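Side-chain contacts in cellobiose 2-epimerase (Caldibacillus thermoamylovorans, PDB 5ZHB), which catalyses the reversible epimerisation of cellobiose at C2 of its reducing-end sugar, converting that glucose unit into mannose: residues N6-E11 against L382-R387; G93-V98 against F160-E165; L143-G148 against N154-E159; M272-A277 against Y320-D325. One frame throughout, in Å; residues are numbered along the deposited sequence. Where two conformers were deposited one is given.

Interaction 1: N6-E11 against L382-R387; sequences NEFRNE and LEFIER
Phe8 presents the CD2-CE2 edge of its ring to one face of Phe384, an edge-to-face pair with centroids 4.8 Å apart and planes at 73°. The edge arrives off-centre: Phe8 CE2 stands 3.4 Å above the plane of the Phe384 ring, toward its rim, and comes within 3.5 Å of Phe384 CG. Phe384 CB lies in the plane of the Phe8 ring, at that same edge. Trp336 also meets Phe8 edge-to-face and Tyr317 packs against Phe384, so the pair belongs to a larger aromatic cluster. Beside the rings, the aliphatic stem of Arg9 runs across Ile385, with Arg9 CG 3.8 Å from Ile385 CD1. CG of Arg9 is anti to the backbone N (chi1 -168°) and the chain runs on extended, which offers methylenes to the isoleucine and carries NE on to a salt bridge with Glu13. The contact joins the first and last helices, 2-21 and 375-387, bringing the chain ends together as in the closed (alpha/alpha) barrel of this family. Phenylalanine suits the buried side, where polarised C-H groups meet a pi face; arginine suits the partly exposed side, apolar along its stem and charged at its end.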
# COMPACT_ATOMS: atom_id res chain seq x y z
N ASN A 6 5.76 -12.14 -18.55
CA ASN A 6 4.77 -13.17 -18.80
C ASN A 6 4.60 -14.03 -17.56
O ASN A 6 3.51 -14.50 -17.27
CB ASN A 6 5.11 -14.05 -20.01
CG ASN A 6 4.77 -13.35 -21.30
OD1 ASN A 6 3.62 -12.93 -21.51
ND2 ASN A 6 5.74 -13.21 -22.19
N GLU A 7 5.66 -14.27 -16.81
CA GLU A 7 5.55 -15.05 -15.58
C GLU A 7 4.73 -14.29 -14.52
O GLU A 7 3.99 -14.92 -13.76
CB GLU A 7 6.92 -15.42 -15.04
CG GLU A 7 7.55 -16.56 -15.83
CD GLU A 7 8.75 -17.18 -15.14
OE1 GLU A 7 9.06 -16.81 -13.99
OE2 GLU A 7 9.37 -18.05 -15.79
N PHE A 8 4.85 -12.97 -14.50
CA PHE A 8 4.10 -12.17 -13.52
C PHE A 8 2.62 -12.12 -13.89
O PHE A 8 1.74 -12.24 -13.03
CB PHE A 8 4.61 -10.73 -13.46
CG PHE A 8 6.09 -10.55 -13.16
CD1 PHE A 8 6.84 -11.55 -12.57
CD2 PHE A 8 6.71 -9.34 -13.47
CE1 PHE A 8 8.19 -11.34 -12.30
CE2 PHE A 8 8.06 -9.14 -13.19
CZ PHE A 8 8.80 -10.14 -12.60
N ARG A 9 2.35 -11.90 -15.17
CA ARG A 9 0.99 -11.88 -15.67
C ARG A 9 0.29 -13.22 -15.47
O ARG A 9 -0.88 -13.24 -15.13
CB ARG A 9 1.00 -11.56 -17.16
CG ARG A 9 -0.37 -11.22 -17.72
CD ARG A 9 -0.24 -11.06 -19.24
NE ARG A 9 -1.55 -10.80 -19.84
CZ ARG A 9 -1.84 -9.83 -20.70
NH1 ARG A 9 -0.91 -8.96 -21.09
NH2 ARG A 9 -3.07 -9.72 -21.18
N ASN A 10 0.99 -14.34 -15.74
CA ASN A 10 0.47 -15.67 -15.47
C ASN A 10 0.13 -15.80 -13.98
O ASN A 10 -0.93 -16.32 -13.64
CB ASN A 10 1.47 -16.71 -15.95
CG ASN A 10 1.08 -18.12 -15.56
OD1 ASN A 10 1.75 -18.75 -14.73
ND2 ASN A 10 -0.00 -18.61 -16.13
N GLU A 11 1.04 -15.35 -13.11
CA GLU A 11 0.83 -15.45 -11.66
C GLU A 11 -0.42 -14.66 -11.30
O GLU A 11 -1.29 -15.18 -10.58
CB GLU A 11 2.09 -15.08 -10.86
CG GLU A 11 1.89 -15.06 -9.34
CD GLU A 11 1.43 -16.36 -8.70
OE1 GLU A 11 1.63 -17.43 -9.31
OE2 GLU A 11 0.85 -16.33 -7.59
N LEU A 382 0.98 -5.76 -12.20
CA LEU A 382 0.43 -4.75 -13.10
C LEU A 382 1.42 -3.65 -13.48
O LEU A 382 1.44 -3.17 -14.62
CB LEU A 382 -0.83 -4.15 -12.47
CG LEU A 382 -2.00 -5.13 -12.33
CD1 LEU A 382 -3.09 -4.49 -11.51
CD2 LEU A 382 -2.53 -5.56 -13.69
N GLU A 383 2.28 -3.27 -12.53
CA GLU A 383 3.28 -2.25 -12.81
C GLU A 383 4.24 -2.73 -13.90
O GLU A 383 4.58 -1.96 -14.80
CB GLU A 383 4.02 -1.93 -11.51
CG GLU A 383 3.33 -0.88 -10.64
CD GLU A 383 3.37 0.50 -11.26
OE1 GLU A 383 4.44 0.91 -11.75
OE2 GLU A 383 2.33 1.18 -11.21
N PHE A 384 4.74 -3.96 -13.77
CA PHE A 384 5.62 -4.53 -14.79
C PHE A 384 4.91 -4.69 -16.13
O PHE A 384 5.44 -4.35 -17.17
CB PHE A 384 6.15 -5.88 -14.35
CG PHE A 384 7.38 -5.75 -13.47
CD1 PHE A 384 8.64 -5.71 -14.04
CD2 PHE A 384 7.26 -5.65 -12.09
CE1 PHE A 384 9.78 -5.66 -13.22
CE2 PHE A 384 8.39 -5.52 -11.29
CZ PHE A 384 9.64 -5.54 -11.85
N ILE A 385 3.68 -5.21 -16.10
CA ILE A 385 2.93 -5.31 -17.34
C ILE A 385 2.88 -3.97 -18.08
O ILE A 385 3.09 -3.88 -19.29
CB ILE A 385 1.53 -5.89 -17.05
CG1 ILE A 385 1.60 -7.37 -16.65
CG2 ILE A 385 0.62 -5.66 -18.26
CD1 ILE A 385 0.36 -7.91 -15.93
N GLU A 386 2.56 -2.89 -17.35
CA GLU A 386 2.34 -1.58 -17.95
C GLU A 386 3.67 -0.95 -18.33
O GLU A 386 3.78 -0.27 -19.35
CB GLU A 386 1.53 -0.70 -16.99
CG GLU A 386 0.53 0.24 -17.66
CD GLU A 386 -0.10 1.32 -16.77
OE1 GLU A 386 -0.94 2.09 -17.28
OE2 GLU A 386 0.25 1.44 -15.58
N ARG A 387 4.71 -1.13 -17.51
CA ARG A 387 6.00 -0.50 -17.80
C ARG A 387 6.65 -1.12 -19.04
O ARG A 387 7.26 -0.40 -19.82
CB ARG A 387 6.93 -0.61 -16.59
CG ARG A 387 6.60 0.37 -15.47
CD ARG A 387 7.35 -0.01 -14.21
NE ARG A 387 6.87 0.78 -13.05
CZ ARG A 387 7.54 1.81 -12.55
NH1 ARG A 387 8.61 2.27 -13.17
NH2 ARG A 387 7.13 2.39 -11.43

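Interaction 2: G93-V98 against F160-E165; sequences GLYWMV and FNRKWE
Arg162 and Trp164 sit on a type I turn just past strand 155-160 that packs against Tyr95 and Gly93, in the run leading to strand 97-98. Trp164, the last residue of the turn, has positive phi; with Trp164 N bonded to Asn161 O and Asn161 N to Glu165 O, this fits a type I turn with a G1 bulge. Asn161 braces it from within: its OD1 receives Glu165 N at 2.9 Å and, weakly, Lys163 N, while Asn161 ND2 gives a nearly straight bond (176°) to Glu165 OE1 at 3.0 Å. Asparagine suits the place because one amide can both accept and donate across the turn.

Across the contact, Arg162 stretches out with CG anti to its backbone N (chi1 -170°), which brings the guanidinium alongside the hydroxyl end of Tyr95. Arg162 NH2 lies 3.0 Å from Tyr95 OH, and the two flat groups are inclined at 50°. Arg162 NE lies at the edge of the phenol, near its plane, so the guanidinium does not stack on a ring face. Farther along, the benzo edge of Trp164 faces the bare backbone of Gly93, with Trp164 CZ2 4.1 Å from Gly93 CA; Gly93 has positive phi and no CB to stand in the way. Trp164 NE1 bonds to Lys92 O, the residue before Gly93. Arg162 NE is committed to a salt bridge with Asp88, a residue the Tyr95 side chain also touches, and this pairing probably fixes where the guanidinium sits at the hydroxyl end of Tyr95.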
# COMPACT_ATOMS: atom_id res chain seq x y z
N GLY A 93 -16.67 9.47 6.27
CA GLY A 93 -15.37 8.80 6.24
C GLY A 93 -15.53 7.30 6.45
O GLY A 93 -16.63 6.82 6.73
N LEU A 94 -14.42 6.56 6.30
CA LEU A 94 -14.44 5.11 6.28
C LEU A 94 -14.17 4.59 7.68
O LEU A 94 -13.23 5.04 8.32
CB LEU A 94 -13.39 4.55 5.32
CG LEU A 94 -13.40 5.08 3.89
CD1 LEU A 94 -12.32 4.37 3.08
CD2 LEU A 94 -14.76 4.89 3.23
N TYR A 95 -15.02 3.66 8.13
CA TYR A 95 -14.77 2.87 9.32
C TYR A 95 -13.47 2.08 9.20
O TYR A 95 -13.12 1.63 8.11
CB TYR A 95 -15.97 1.92 9.47
CG TYR A 95 -17.26 2.59 9.90
CD1 TYR A 95 -17.30 3.52 10.94
CD2 TYR A 95 -18.46 2.28 9.27
CE1 TYR A 95 -18.49 4.11 11.35
CE2 TYR A 95 -19.66 2.85 9.66
CZ TYR A 95 -19.68 3.74 10.73
OH TYR A 95 -20.86 4.34 11.07
N TRP A 96 -12.85 1.79 10.34
CA TRP A 96 -11.68 0.93 10.40
C TRP A 96 -12.01 -0.54 10.16
O TRP A 96 -11.28 -1.25 9.45
CB TRP A 96 -11.01 1.11 11.76
CG TRP A 96 -9.65 0.49 11.89
CD1 TRP A 96 -9.29 -0.57 12.68
CD2 TRP A 96 -8.42 0.96 11.27
NE1 TRP A 96 -7.94 -0.79 12.58
CE2 TRP A 96 -7.38 0.13 11.73
CE3 TRP A 96 -8.12 1.98 10.37
CZ2 TRP A 96 -6.06 0.31 11.33
CZ3 TRP A 96 -6.82 2.14 9.95
CH2 TRP A 96 -5.80 1.32 10.44
N MET A 97 -13.11 -1.00 10.78
CA MET A 97 -13.60 -2.36 10.58
C MET A 97 -15.13 -2.35 10.57
O MET A 97 -15.76 -1.53 11.24
CB MET A 97 -13.17 -3.32 11.69
CG MET A 97 -11.68 -3.64 11.79
SD MET A 97 -11.04 -4.82 10.57
CE MET A 97 -12.17 -6.21 10.73
N VAL A 98 -15.69 -3.30 9.82
CA VAL A 98 -17.09 -3.69 9.94
C VAL A 98 -17.16 -5.20 10.15
O VAL A 98 -16.20 -5.91 9.91
CB VAL A 98 -17.92 -3.22 8.73
CG1 VAL A 98 -17.97 -1.69 8.63
CG2 VAL A 98 -17.44 -3.84 7.42
N PHE A 160 -8.73 9.21 15.01
CA PHE A 160 -9.89 9.89 15.59
C PHE A 160 -10.94 8.86 15.99
O PHE A 160 -10.96 7.73 15.47
CB PHE A 160 -10.48 10.86 14.56
CG PHE A 160 -9.50 11.90 14.05
CD1 PHE A 160 -8.49 11.55 13.14
CD2 PHE A 160 -9.56 13.22 14.48
CE1 PHE A 160 -7.59 12.50 12.69
CE2 PHE A 160 -8.66 14.17 14.01
CZ PHE A 160 -7.67 13.79 13.11
N ASN A 161 -11.88 9.27 16.88
CA ASN A 161 -13.06 8.46 17.12
C ASN A 161 -14.01 8.64 15.96
O ASN A 161 -13.76 9.45 15.04
CB ASN A 161 -13.70 8.75 18.49
CG ASN A 161 -14.22 10.16 18.63
OD1 ASN A 161 -14.43 10.87 17.64
ND2 ASN A 161 -14.50 10.54 19.87
N ARG A 162 -15.14 7.93 16.04
CA ARG A 162 -16.14 7.97 14.99
C ARG A 162 -16.52 9.41 14.62
O ARG A 162 -16.76 9.69 13.45
CB ARG A 162 -17.37 7.17 15.42
CG ARG A 162 -18.36 6.96 14.28
CD ARG A 162 -19.72 6.34 14.72
NE ARG A 162 -20.63 6.47 13.59
CZ ARG A 162 -21.94 6.26 13.60
NH1 ARG A 162 -22.58 6.04 14.73
NH2 ARG A 162 -22.61 6.28 12.48
N LYS A 163 -16.65 10.29 15.62
CA LYS A 163 -17.14 11.64 15.38
C LYS A 163 -15.97 12.61 15.13
O LYS A 163 -16.07 13.82 15.36
CB LYS A 163 -17.97 12.06 16.60
CG LYS A 163 -19.15 11.18 16.94
CD LYS A 163 -19.81 11.53 18.27
CE LYS A 163 -21.07 10.72 18.48
NZ LYS A 163 -21.70 10.94 19.78
N TRP A 164 -14.84 12.07 14.66
CA TRP A 164 -13.75 12.91 14.17
C TRP A 164 -13.14 13.76 15.26
O TRP A 164 -12.70 14.87 14.96
CB TRP A 164 -14.24 13.80 13.02
CG TRP A 164 -14.41 12.97 11.79
CD1 TRP A 164 -15.57 12.57 11.21
CD2 TRP A 164 -13.34 12.37 11.03
NE1 TRP A 164 -15.30 11.78 10.13
CE2 TRP A 164 -13.95 11.64 10.00
CE3 TRP A 164 -11.95 12.41 11.10
CZ2 TRP A 164 -13.21 10.95 9.04
CZ3 TRP A 164 -11.21 11.76 10.14
CH2 TRP A 164 -11.84 11.05 9.11
N GLU A 165 -13.05 13.20 16.47
CA GLU A 165 -12.41 13.82 17.61
C GLU A 165 -11.09 13.10 17.87
O GLU A 165 -11.06 11.89 18.14
CB GLU A 165 -13.34 13.78 18.84
CG GLU A 165 -14.74 14.27 18.51
CD GLU A 165 -15.85 13.95 19.52
OE1 GLU A 165 -15.63 13.23 20.53
OE2 GLU A 165 -16.99 14.37 19.20

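Interaction 3: L143-G148 against N154-E159; sequences LIETVG and NAYKEE
Two hydrogen bonds tie Glu145 and Gly148 to Tyr156 and Lys157. The first runs from Tyr156 OH to Glu145 OE2 and is short, at 2.5 Å; it uses the syn lone pair of the carboxylate oxygen, which lies at the edge of the phenol, in the ring plane, while the carboxylate itself is turned 55° from the ring. Glu145 gets there by folding back at chi2 (-54°), curling its acid round toward the strand. OE2 is also bonded to Tyr193 OH, and Tyr156 OH to Arg208 NH1, so both ends of the short bond belong to a wider polar network; the arginine would probably strengthen the phenol as a donor. The second bond is between backbones: Lys157 N meets Gly148 O at 2.8 Å with an N-H...O angle of 169°, and the same carbonyl receives a CA-H...O contact from Tyr156 CA at 3.4 Å.

This backbone bond continues, at its open end, the beta hairpin of strands 149-150 and 155-160, which strand 106-110 extends to a three-stranded sheet. Helix 131-145 ends at Glu145, and residues 146-148 lead into the hairpin, with Gly148 N bonding back to Leu143 O. Glycine suits position 148, where a CB would be crowded by Ile144 O.

The apolar pair is Ile144 CG2 against Tyr156 CD1, 3.5 Å apart. Tyrosine is long enough to reach the helix end with its hydroxyl while offering ring carbons to the isoleucine.

The extended stem of Lys157 touches the linker backbone, its CD 3.7 Å from Val147 O, before its ammonium reaches a salt bridge with Glu166.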
# COMPACT_ATOMS: atom_id res chain seq x y z
N LEU A 143 -11.80 15.80 4.11
CA LEU A 143 -11.60 15.41 5.49
C LEU A 143 -10.12 15.43 5.84
O LEU A 143 -9.74 15.93 6.88
CB LEU A 143 -12.23 14.04 5.73
CG LEU A 143 -13.76 14.03 5.78
CD1 LEU A 143 -14.33 12.64 5.76
CD2 LEU A 143 -14.22 14.78 7.02
N ILE A 144 -9.29 14.84 4.97
CA ILE A 144 -7.88 14.66 5.27
C ILE A 144 -7.23 16.04 5.35
O ILE A 144 -6.36 16.25 6.17
CB ILE A 144 -7.18 13.75 4.23
CG1 ILE A 144 -7.77 12.31 4.21
CG2 ILE A 144 -5.67 13.72 4.50
CD1 ILE A 144 -7.54 11.56 2.90
N GLU A 145 -7.66 16.94 4.47
CA GLU A 145 -7.07 18.27 4.36
C GLU A 145 -7.49 19.19 5.51
O GLU A 145 -6.80 20.16 5.79
CB GLU A 145 -7.43 18.92 3.02
CG GLU A 145 -6.66 18.37 1.83
CD GLU A 145 -5.16 18.42 2.03
OE1 GLU A 145 -4.70 19.57 2.11
OE2 GLU A 145 -4.45 17.39 2.15
N THR A 146 -8.62 18.89 6.16
CA THR A 146 -9.14 19.75 7.22
C THR A 146 -8.90 19.09 8.57
O THR A 146 -7.91 19.37 9.25
CB THR A 146 -10.61 20.06 6.94
OG1 THR A 146 -11.38 18.86 6.86
CG2 THR A 146 -10.74 20.89 5.68
N VAL A 147 -9.79 18.17 8.95
CA VAL A 147 -9.70 17.55 10.26
C VAL A 147 -8.45 16.65 10.35
O VAL A 147 -7.90 16.51 11.43
CB VAL A 147 -11.03 16.85 10.61
CG1 VAL A 147 -11.33 15.66 9.71
CG2 VAL A 147 -11.07 16.44 12.07
N GLY A 148 -7.95 16.09 9.23
CA GLY A 148 -6.82 15.16 9.28
C GLY A 148 -5.43 15.80 9.08
O GLY A 148 -4.45 15.08 8.94
N ASN A 154 2.87 21.09 10.18
CA ASN A 154 2.87 20.66 8.79
C ASN A 154 2.90 19.13 8.70
O ASN A 154 3.84 18.52 8.19
CB ASN A 154 4.00 21.28 7.98
CG ASN A 154 3.76 21.17 6.49
OD1 ASN A 154 2.63 20.98 6.03
ND2 ASN A 154 4.81 21.35 5.71
N ALA A 155 1.86 18.48 9.24
CA ALA A 155 1.85 17.02 9.24
C ALA A 155 0.42 16.50 9.23
O ALA A 155 -0.48 17.11 9.82
CB ALA A 155 2.65 16.51 10.41
N TYR A 156 0.19 15.41 8.49
CA TYR A 156 -1.09 14.73 8.57
C TYR A 156 -1.18 14.02 9.92
O TYR A 156 -0.18 13.62 10.52
CB TYR A 156 -1.27 13.90 7.30
CG TYR A 156 -1.48 14.78 6.09
CD1 TYR A 156 -2.74 15.24 5.74
CD2 TYR A 156 -0.39 15.23 5.32
CE1 TYR A 156 -2.92 16.08 4.66
CE2 TYR A 156 -0.56 16.08 4.24
CZ TYR A 156 -1.84 16.47 3.88
OH TYR A 156 -2.05 17.36 2.86
N LYS A 157 -2.42 13.90 10.39
CA LYS A 157 -2.73 13.33 11.67
C LYS A 157 -3.03 11.84 11.50
O LYS A 157 -2.87 11.28 10.42
CB LYS A 157 -3.90 14.17 12.22
CG LYS A 157 -3.55 15.59 12.66
CD LYS A 157 -4.74 16.26 13.35
CE LYS A 157 -4.45 17.65 13.82
NZ LYS A 157 -5.55 18.14 14.67
N GLU A 158 -3.38 11.19 12.63
CA GLU A 158 -3.45 9.75 12.73
C GLU A 158 -4.90 9.33 13.02
O GLU A 158 -5.68 9.12 12.09
CB GLU A 158 -2.46 9.24 13.78
CG GLU A 158 -0.98 9.39 13.37
CD GLU A 158 -0.60 8.46 12.23
OE1 GLU A 158 -1.06 7.30 12.29
OE2 GLU A 158 0.14 8.87 11.33
N GLU A 159 -5.26 9.22 14.31
CA GLU A 159 -6.44 8.46 14.73
C GLU A 159 -7.45 9.40 15.40
O GLU A 159 -7.08 10.21 16.26
CB GLU A 159 -6.06 7.33 15.67
CG GLU A 159 -7.23 6.54 16.25
CD GLU A 159 -6.78 5.47 17.23
OE1 GLU A 159 -5.79 4.82 16.91
OE2 GLU A 159 -7.40 5.27 18.30

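Interaction 4: M272-A277 against Y320-D325; sequences MVIDIA and YEKTKD
Ile274 and Lys322 mark the closest backbone approach, their CA atoms 7.7 Å apart where the middle of helix 267-283 passes the C-terminal end of helix 306-323. That helix stops at Thr323, and Lys324 turns out with positive phi. Thr323 OG1 accepts Asp325 N at 3.1 Å, forming an ST turn, and also bonds to Ala319 O. Asp325 then serves as N-cap of helix 326-343, its OD1 taking Lys327 N, so the junction between the two helices is very short.

Across the contact the touching groups are hydrocarbon. Ile274 uses both branches: its CG1 is 3.9 Å from Lys322 CD, and its CG2, anti to the backbone N, meets Thr323 CG2 at 3.8 Å, methyl to methyl, as the side chains run antiparallel. Val273 CG1 adds a looser touch at 4.1 Å to Lys322 CD. The lysine bends at chi3 (108°) and chi4, laying its methylenes against the two residues while NZ goes on to a salt bridge with Asp256 of helix 245-262. Threonine and lysine therefore do double duty at this partly exposed helix end: methyl and methylenes pack against branched aliphatic side chains, while hydroxyl and ammonium are paired elsewhere.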
# COMPACT_ATOMS: atom_id res chain seq x y z
N MET A 272 16.91 11.72 -4.64
CA MET A 272 16.43 10.95 -3.50
C MET A 272 15.88 9.60 -3.97
O MET A 272 16.23 8.59 -3.40
CB MET A 272 15.39 11.73 -2.67
CG MET A 272 14.72 10.88 -1.59
SD MET A 272 13.52 11.86 -0.65
CE MET A 272 12.37 12.32 -1.95
N VAL A 273 15.03 9.59 -4.99
CA VAL A 273 14.44 8.36 -5.49
C VAL A 273 15.54 7.34 -5.80
O VAL A 273 15.45 6.17 -5.43
CB VAL A 273 13.56 8.72 -6.70
CG1 VAL A 273 13.19 7.51 -7.56
CG2 VAL A 273 12.29 9.44 -6.24
N ILE A 274 16.62 7.82 -6.44
CA ILE A 274 17.66 6.94 -6.94
C ILE A 274 18.49 6.45 -5.77
O ILE A 274 18.74 5.26 -5.67
CB ILE A 274 18.48 7.66 -8.04
CG1 ILE A 274 17.63 7.94 -9.25
CG2 ILE A 274 19.74 6.88 -8.43
CD1 ILE A 274 18.17 9.06 -10.15
N ASP A 275 18.85 7.36 -4.85
CA ASP A 275 19.72 7.03 -3.73
C ASP A 275 19.08 6.01 -2.78
O ASP A 275 19.76 5.13 -2.23
CB ASP A 275 20.18 8.30 -3.03
CG ASP A 275 21.13 9.18 -3.85
OD1 ASP A 275 21.60 8.72 -4.91
OD2 ASP A 275 21.34 10.34 -3.45
N ILE A 276 17.77 6.16 -2.54
CA ILE A 276 17.06 5.17 -1.75
C ILE A 276 17.21 3.79 -2.40
O ILE A 276 17.52 2.82 -1.73
CB ILE A 276 15.58 5.58 -1.55
CG1 ILE A 276 15.42 6.84 -0.66
CG2 ILE A 276 14.75 4.42 -0.99
CD1 ILE A 276 14.07 7.52 -0.85
N ALA A 277 16.97 3.70 -3.71
CA ALA A 277 17.00 2.41 -4.38
C ALA A 277 18.38 1.75 -4.29
O ALA A 277 18.51 0.57 -3.94
CB ALA A 277 16.51 2.56 -5.79
N TYR A 320 16.12 0.84 -12.28
CA TYR A 320 16.78 0.36 -13.49
C TYR A 320 16.44 1.27 -14.65
O TYR A 320 17.33 1.60 -15.44
CB TYR A 320 16.43 -1.09 -13.82
CG TYR A 320 17.01 -1.57 -15.14
CD1 TYR A 320 18.39 -1.78 -15.29
CD2 TYR A 320 16.19 -1.83 -16.23
CE1 TYR A 320 18.93 -2.21 -16.48
CE2 TYR A 320 16.72 -2.33 -17.41
CZ TYR A 320 18.09 -2.50 -17.54
OH TYR A 320 18.60 -2.98 -18.72
N GLU A 321 15.15 1.65 -14.76
CA GLU A 321 14.69 2.56 -15.80
C GLU A 321 15.45 3.90 -15.73
O GLU A 321 15.83 4.45 -16.74
CB GLU A 321 13.16 2.73 -15.78
CG GLU A 321 12.38 1.53 -16.31
CD GLU A 321 10.87 1.68 -16.36
OE1 GLU A 321 10.24 1.74 -15.30
OE2 GLU A 321 10.28 1.71 -17.45
N LYS A 322 15.73 4.41 -14.53
CA LYS A 322 16.38 5.70 -14.41
C LYS A 322 17.91 5.61 -14.51
O LYS A 322 18.56 6.61 -14.81
CB LYS A 322 16.07 6.38 -13.07
CG LYS A 322 14.61 6.60 -12.78
CD LYS A 322 14.42 7.30 -11.44
CE LYS A 322 13.99 8.74 -11.49
NZ LYS A 322 12.77 8.92 -12.30
N THR A 323 18.49 4.46 -14.18
CA THR A 323 19.94 4.38 -14.10
C THR A 323 20.55 3.48 -15.18
O THR A 323 21.76 3.55 -15.37
CB THR A 323 20.34 3.88 -12.71
OG1 THR A 323 19.89 2.53 -12.64
CG2 THR A 323 19.79 4.77 -11.61
N LYS A 324 19.74 2.60 -15.81
CA LYS A 324 20.22 1.55 -16.70
C LYS A 324 21.31 0.71 -16.05
O LYS A 324 22.16 0.12 -16.72
CB LYS A 324 20.78 2.15 -17.99
CG LYS A 324 19.76 2.87 -18.86
CD LYS A 324 18.53 2.04 -19.20
CE LYS A 324 17.49 2.83 -19.92
NZ LYS A 324 18.05 3.58 -21.05
N ASP A 325 21.26 0.63 -14.72
CA ASP A 325 22.24 -0.12 -13.97
C ASP A 325 21.72 -1.54 -13.78
O ASP A 325 20.77 -1.75 -13.02
CB ASP A 325 22.60 0.61 -12.70
CG ASP A 325 23.70 0.01 -11.85
OD1 ASP A 325 24.06 -1.16 -12.08
OD2 ASP A 325 24.17 0.73 -10.96

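How the interactions relate
Interaction 1 brackets the others along the chain: it joins the first helix to the last, and interactions 2, 3 and 4 all come between, with 3 lying between the two segments of 2 and 4 following both. The four form two neighbourhoods. Interactions 2 and 3 have centres about 13 Å apart; interaction 3 uses strand 155-160, interaction 2 its last residue and the loop after it, and they touch where Trp164 packs on Val147 and Leu143. Interactions 1 and 4, about 20 Å apart between centres, are linked by a salt bridge from Arg387 NH1 to Glu321 OE1 at 2.7 Å. They pack helix on helix, whereas 2 and 3, across the chain's centre from interaction 1, pack loops and hairpin.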